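Local atomic coordinates of Lv-ranaspumin (Lv-RSN-1) (Leptodactylus vastus, PDB entry 4K82), a protein that probably acts as a surfactant that helps form and stabilise the foam nest in which the frog lays its eggs. Residues A[16-30]-A[95-107]. Numbering follows the deposited sequence.
Sequences TACLTKALKDSGDLL and GLYKLLKELKIDE
Thr-16 touches Leu-99 through CG2, 3.8 Å from Leu-99 CD1, and its backbone carbonyl is gripped from both faces. Thr-20 N and Thr-20 OG1 bind Thr-16 O from opposite faces of that plane; the hydroxyl bond is short, OG1 to O 2.7 Å, with a C=O...OG1 angle of 142°. The ring of Tyr-97, farther back, carries Lys-101 CD over one face near the rim and also meets the ring of Phe-110. Across the contact, Thr-20 OG1 rests against both methyls of Leu-103, CD2 being 3.5 Å away. Lacking the hydroxyl, an alanine here would probably leave Thr-16 O with the Thr-20 N bond alone of this pair and open a gap beside the Leu-103 methyls. Leu-19, CG anti to its backbone N (chi1 177°), meets Leu-99 tip to tip, CD2 to CD2 3.8 Å, and the same methyl also touches Leu-96 CD1. Leu-23 crosses Leu-100 at about a right angle, its CD1 3.7 Å from Leu-100 CD2, and also reaches Ile-105 CG2. From the next helix, Leu-30 CD1 packs 3.8 Å from that Ile-105 methyl. Leu-62 and Leu-58 of helix 48-64 back Leu-19 and Leu-96 respectively, while Phe-110 touches Leu-30, Leu-100 and Ile-105. The axes of segments 16-24 and 95-102 approach to 11.3 Å and cross at -60°, a steep, leucine-rich helix-helix packing. It seats the N-terminal helix and the start of helix 29-42 against the end of helix 89-102, where a Schellman motif at Lys-104 leads to Asp-106, the N-cap of helix 107-121, in this mainly helical, disulfide-braced fold.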
# COMPACT_ATOMS: atom_id res chain seq x y z
N THR A 16 -15.14 9.85 -13.91
CA THR A 16 -15.33 10.27 -12.52
C THR A 16 -16.55 9.61 -11.90
O THR A 16 -16.55 9.26 -10.72
CB THR A 16 -15.49 11.80 -12.43
OG1 THR A 16 -14.35 12.44 -13.04
CG2 THR A 16 -15.60 12.25 -10.98
N ALA A 17 -17.59 9.43 -12.71
CA ALA A 17 -18.80 8.76 -12.26
C ALA A 17 -18.48 7.33 -11.84
O ALA A 17 -18.91 6.87 -10.78
CB ALA A 17 -19.84 8.76 -13.36
N CYS A 18 -17.73 6.64 -12.69
CA CYS A 18 -17.40 5.24 -12.45
C CYS A 18 -16.55 5.11 -11.19
O CYS A 18 -16.76 4.22 -10.37
CB CYS A 18 -16.66 4.67 -13.66
SG CYS A 18 -16.10 2.96 -13.48
N LEU A 19 -15.59 6.02 -11.05
CA LEU A 19 -14.71 6.04 -9.89
C LEU A 19 -15.50 6.27 -8.62
O LEU A 19 -15.30 5.59 -7.61
CB LEU A 19 -13.64 7.13 -10.05
CG LEU A 19 -12.70 7.28 -8.87
CD1 LEU A 19 -11.93 5.97 -8.65
CD2 LEU A 19 -11.75 8.44 -9.12
N THR A 20 -16.40 7.25 -8.67
CA THR A 20 -17.27 7.59 -7.54
C THR A 20 -18.03 6.38 -7.00
O THR A 20 -18.04 6.11 -5.80
CB THR A 20 -18.29 8.69 -7.94
OG1 THR A 20 -17.59 9.87 -8.33
CG2 THR A 20 -19.22 9.01 -6.79
N LYS A 21 -18.66 5.64 -7.91
CA LYS A 21 -19.42 4.46 -7.50
C LYS A 21 -18.48 3.37 -7.00
O LYS A 21 -18.76 2.69 -6.00
CB LYS A 21 -20.27 3.94 -8.67
CG LYS A 21 -21.33 2.94 -8.24
CD LYS A 21 -21.95 2.22 -9.42
CE LYS A 21 -20.91 1.42 -10.19
NZ LYS A 21 -19.98 0.66 -9.30
N ALA A 22 -17.35 3.20 -7.70
CA ALA A 22 -16.39 2.16 -7.37
C ALA A 22 -15.86 2.30 -5.94
O ALA A 22 -15.60 1.30 -5.27
CB ALA A 22 -15.25 2.17 -8.37
N LEU A 23 -15.71 3.53 -5.48
CA LEU A 23 -15.22 3.78 -4.12
C LEU A 23 -16.25 3.41 -3.05
O LEU A 23 -15.91 3.16 -1.89
CB LEU A 23 -14.80 5.24 -3.96
CG LEU A 23 -13.54 5.64 -4.72
CD1 LEU A 23 -13.41 7.15 -4.80
CD2 LEU A 23 -12.31 5.03 -4.05
N LYS A 24 -17.53 3.36 -3.44
CA LYS A 24 -18.59 2.99 -2.52
C LYS A 24 -18.82 1.48 -2.49
O LYS A 24 -19.49 0.97 -1.60
CB LYS A 24 -19.89 3.73 -2.86
CG LYS A 24 -19.80 5.24 -2.70
CD LYS A 24 -21.04 5.96 -3.21
CE LYS A 24 -20.89 7.47 -3.09
NZ LYS A 24 -21.96 8.22 -3.81
N ASP A 25 -18.26 0.77 -3.47
CA ASP A 25 -18.38 -0.69 -3.52
C ASP A 25 -17.47 -1.36 -2.51
O ASP A 25 -16.49 -0.77 -2.05
CB ASP A 25 -18.06 -1.21 -4.93
CG ASP A 25 -19.04 -0.73 -5.97
OD1 ASP A 25 -20.21 -0.47 -5.63
OD2 ASP A 25 -18.63 -0.61 -7.15
N SER A 26 -17.79 -2.60 -2.15
CA SER A 26 -16.94 -3.40 -1.27
C SER A 26 -15.68 -3.82 -2.03
O SER A 26 -15.75 -4.61 -2.96
CB SER A 26 -17.67 -4.64 -0.76
OG SER A 26 -18.71 -4.29 0.15
N GLY A 27 -14.54 -3.27 -1.61
CA GLY A 27 -13.29 -3.58 -2.26
C GLY A 27 -12.13 -2.78 -1.69
O GLY A 27 -12.26 -2.09 -0.68
N ASP A 28 -10.99 -2.86 -2.37
CA ASP A 28 -9.76 -2.29 -1.82
C ASP A 28 -9.32 -1.04 -2.55
O ASP A 28 -8.20 -0.60 -2.35
CB ASP A 28 -8.65 -3.33 -1.90
CG ASP A 28 -8.93 -4.53 -1.05
OD1 ASP A 28 -9.65 -4.36 -0.05
OD2 ASP A 28 -8.44 -5.63 -1.37
N LEU A 29 -10.19 -0.50 -3.40
CA LEU A 29 -9.78 0.55 -4.33
C LEU A 29 -9.12 1.74 -3.66
O LEU A 29 -8.06 2.17 -4.10
CB LEU A 29 -10.95 1.01 -5.19
CG LEU A 29 -10.59 2.02 -6.27
CD1 LEU A 29 -9.52 1.46 -7.21
CD2 LEU A 29 -11.83 2.42 -7.06
N LEU A 30 -9.73 2.29 -2.61
CA LEU A 30 -9.18 3.48 -1.96
C LEU A 30 -7.76 3.21 -1.44
O LEU A 30 -6.84 4.00 -1.65
CB LEU A 30 -10.07 3.98 -0.83
CG LEU A 30 -9.49 5.21 -0.11
CD1 LEU A 30 -9.32 6.37 -1.08
CD2 LEU A 30 -10.33 5.62 1.10
N GLY A 95 -3.91 15.11 -10.27
CA GLY A 95 -5.32 15.23 -10.60
C GLY A 95 -6.19 14.23 -9.87
O GLY A 95 -7.26 14.56 -9.33
N LEU A 96 -5.73 12.98 -9.84
CA LEU A 96 -6.47 11.92 -9.18
C LEU A 96 -6.57 12.21 -7.68
O LEU A 96 -7.63 12.06 -7.08
CB LEU A 96 -5.78 10.58 -9.43
CG LEU A 96 -6.50 9.38 -8.83
CD1 LEU A 96 -7.94 9.36 -9.34
CD2 LEU A 96 -5.76 8.12 -9.20
N TYR A 97 -5.45 12.63 -7.09
CA TYR A 97 -5.44 12.94 -5.67
C TYR A 97 -6.47 14.04 -5.34
O TYR A 97 -7.28 13.88 -4.44
CB TYR A 97 -4.03 13.34 -5.24
CG TYR A 97 -3.89 13.65 -3.76
CD1 TYR A 97 -4.41 12.80 -2.80
CD2 TYR A 97 -3.23 14.79 -3.34
CE1 TYR A 97 -4.27 13.08 -1.45
CE2 TYR A 97 -3.09 15.09 -2.00
CZ TYR A 97 -3.61 14.23 -1.07
OH TYR A 97 -3.46 14.53 0.27
N LYS A 98 -6.42 15.14 -6.09
CA LYS A 98 -7.39 16.23 -5.92
C LYS A 98 -8.83 15.73 -6.10
O LYS A 98 -9.72 16.07 -5.31
CB LYS A 98 -7.10 17.38 -6.89
CG LYS A 98 -5.74 18.03 -6.70
CD LYS A 98 -5.55 19.20 -7.67
CE LYS A 98 -4.08 19.41 -8.05
NZ LYS A 98 -3.26 20.08 -7.00
N LEU A 99 -9.04 14.92 -7.13
CA LEU A 99 -10.36 14.35 -7.39
C LEU A 99 -10.85 13.52 -6.19
O LEU A 99 -12.02 13.63 -5.80
CB LEU A 99 -10.34 13.49 -8.66
CG LEU A 99 -11.67 12.88 -9.08
CD1 LEU A 99 -12.71 13.97 -9.31
CD2 LEU A 99 -11.50 12.03 -10.33
N LEU A 100 -9.98 12.70 -5.63
CA LEU A 100 -10.36 11.85 -4.51
C LEU A 100 -10.84 12.71 -3.34
O LEU A 100 -11.84 12.39 -2.69
CB LEU A 100 -9.22 10.93 -4.07
CG LEU A 100 -8.91 9.78 -5.03
CD1 LEU A 100 -7.75 8.94 -4.51
CD2 LEU A 100 -10.14 8.89 -5.24
N LYS A 101 -10.16 13.82 -3.09
CA LYS A 101 -10.55 14.72 -2.03
C LYS A 101 -11.90 15.39 -2.33
O LYS A 101 -12.72 15.57 -1.44
CB LYS A 101 -9.45 15.76 -1.77
CG LYS A 101 -8.15 15.13 -1.29
CD LYS A 101 -6.97 16.07 -1.51
CE LYS A 101 -7.00 17.26 -0.57
NZ LYS A 101 -6.29 17.00 0.72
N GLU A 102 -12.12 15.73 -3.60
CA GLU A 102 -13.41 16.27 -4.03
C GLU A 102 -14.54 15.27 -3.83
O GLU A 102 -15.69 15.66 -3.59
CB GLU A 102 -13.36 16.72 -5.50
CG GLU A 102 -12.57 18.00 -5.74
CD GLU A 102 -12.59 18.45 -7.19
OE1 GLU A 102 -13.08 17.67 -8.05
OE2 GLU A 102 -12.13 19.57 -7.49
N LEU A 103 -14.23 13.98 -3.93
CA LEU A 103 -15.22 12.93 -3.73
C LEU A 103 -15.41 12.57 -2.26
O LEU A 103 -16.15 11.64 -1.93
CB LEU A 103 -14.84 11.67 -4.51
CG LEU A 103 -14.73 11.84 -6.02
CD1 LEU A 103 -14.45 10.48 -6.65
CD2 LEU A 103 -16.00 12.46 -6.59
N LYS A 104 -14.71 13.30 -1.39
CA LYS A 104 -14.87 13.18 0.06
C LYS A 104 -14.46 11.82 0.64
O LYS A 104 -15.10 11.32 1.56
CB LYS A 104 -16.31 13.52 0.47
CG LYS A 104 -16.78 14.89 0.01
CD LYS A 104 -18.30 15.00 0.07
CE LYS A 104 -18.80 16.31 -0.52
NZ LYS A 104 -20.29 16.37 -0.57
N ILE A 105 -13.40 11.22 0.10
CA ILE A 105 -12.90 9.95 0.61
C ILE A 105 -12.49 10.05 2.08
O ILE A 105 -12.26 11.15 2.59
CB ILE A 105 -11.70 9.42 -0.21
CG1 ILE A 105 -10.67 10.53 -0.43
CG2 ILE A 105 -12.16 8.87 -1.56
CD1 ILE A 105 -9.46 10.43 0.48
N ASP A 106 -12.39 8.91 2.74
CA ASP A 106 -11.92 8.85 4.12
C ASP A 106 -10.44 9.18 4.14
O ASP A 106 -9.61 8.32 3.86
CB ASP A 106 -12.14 7.44 4.68
CG ASP A 106 -11.90 7.36 6.18
OD1 ASP A 106 -11.11 8.16 6.72
OD2 ASP A 106 -12.50 6.47 6.82
N GLU A 107 -10.10 10.42 4.48
CA GLU A 107 -8.70 10.83 4.46
C GLU A 107 -7.91 10.23 5.63
O GLU A 107 -6.69 10.16 5.60
CB GLU A 107 -8.55 12.35 4.38
CG GLU A 107 -9.05 12.94 3.06
CD GLU A 107 -8.47 14.32 2.75
OE1 GLU A 107 -7.23 14.46 2.76
OE2 GLU A 107 -9.26 15.25 2.49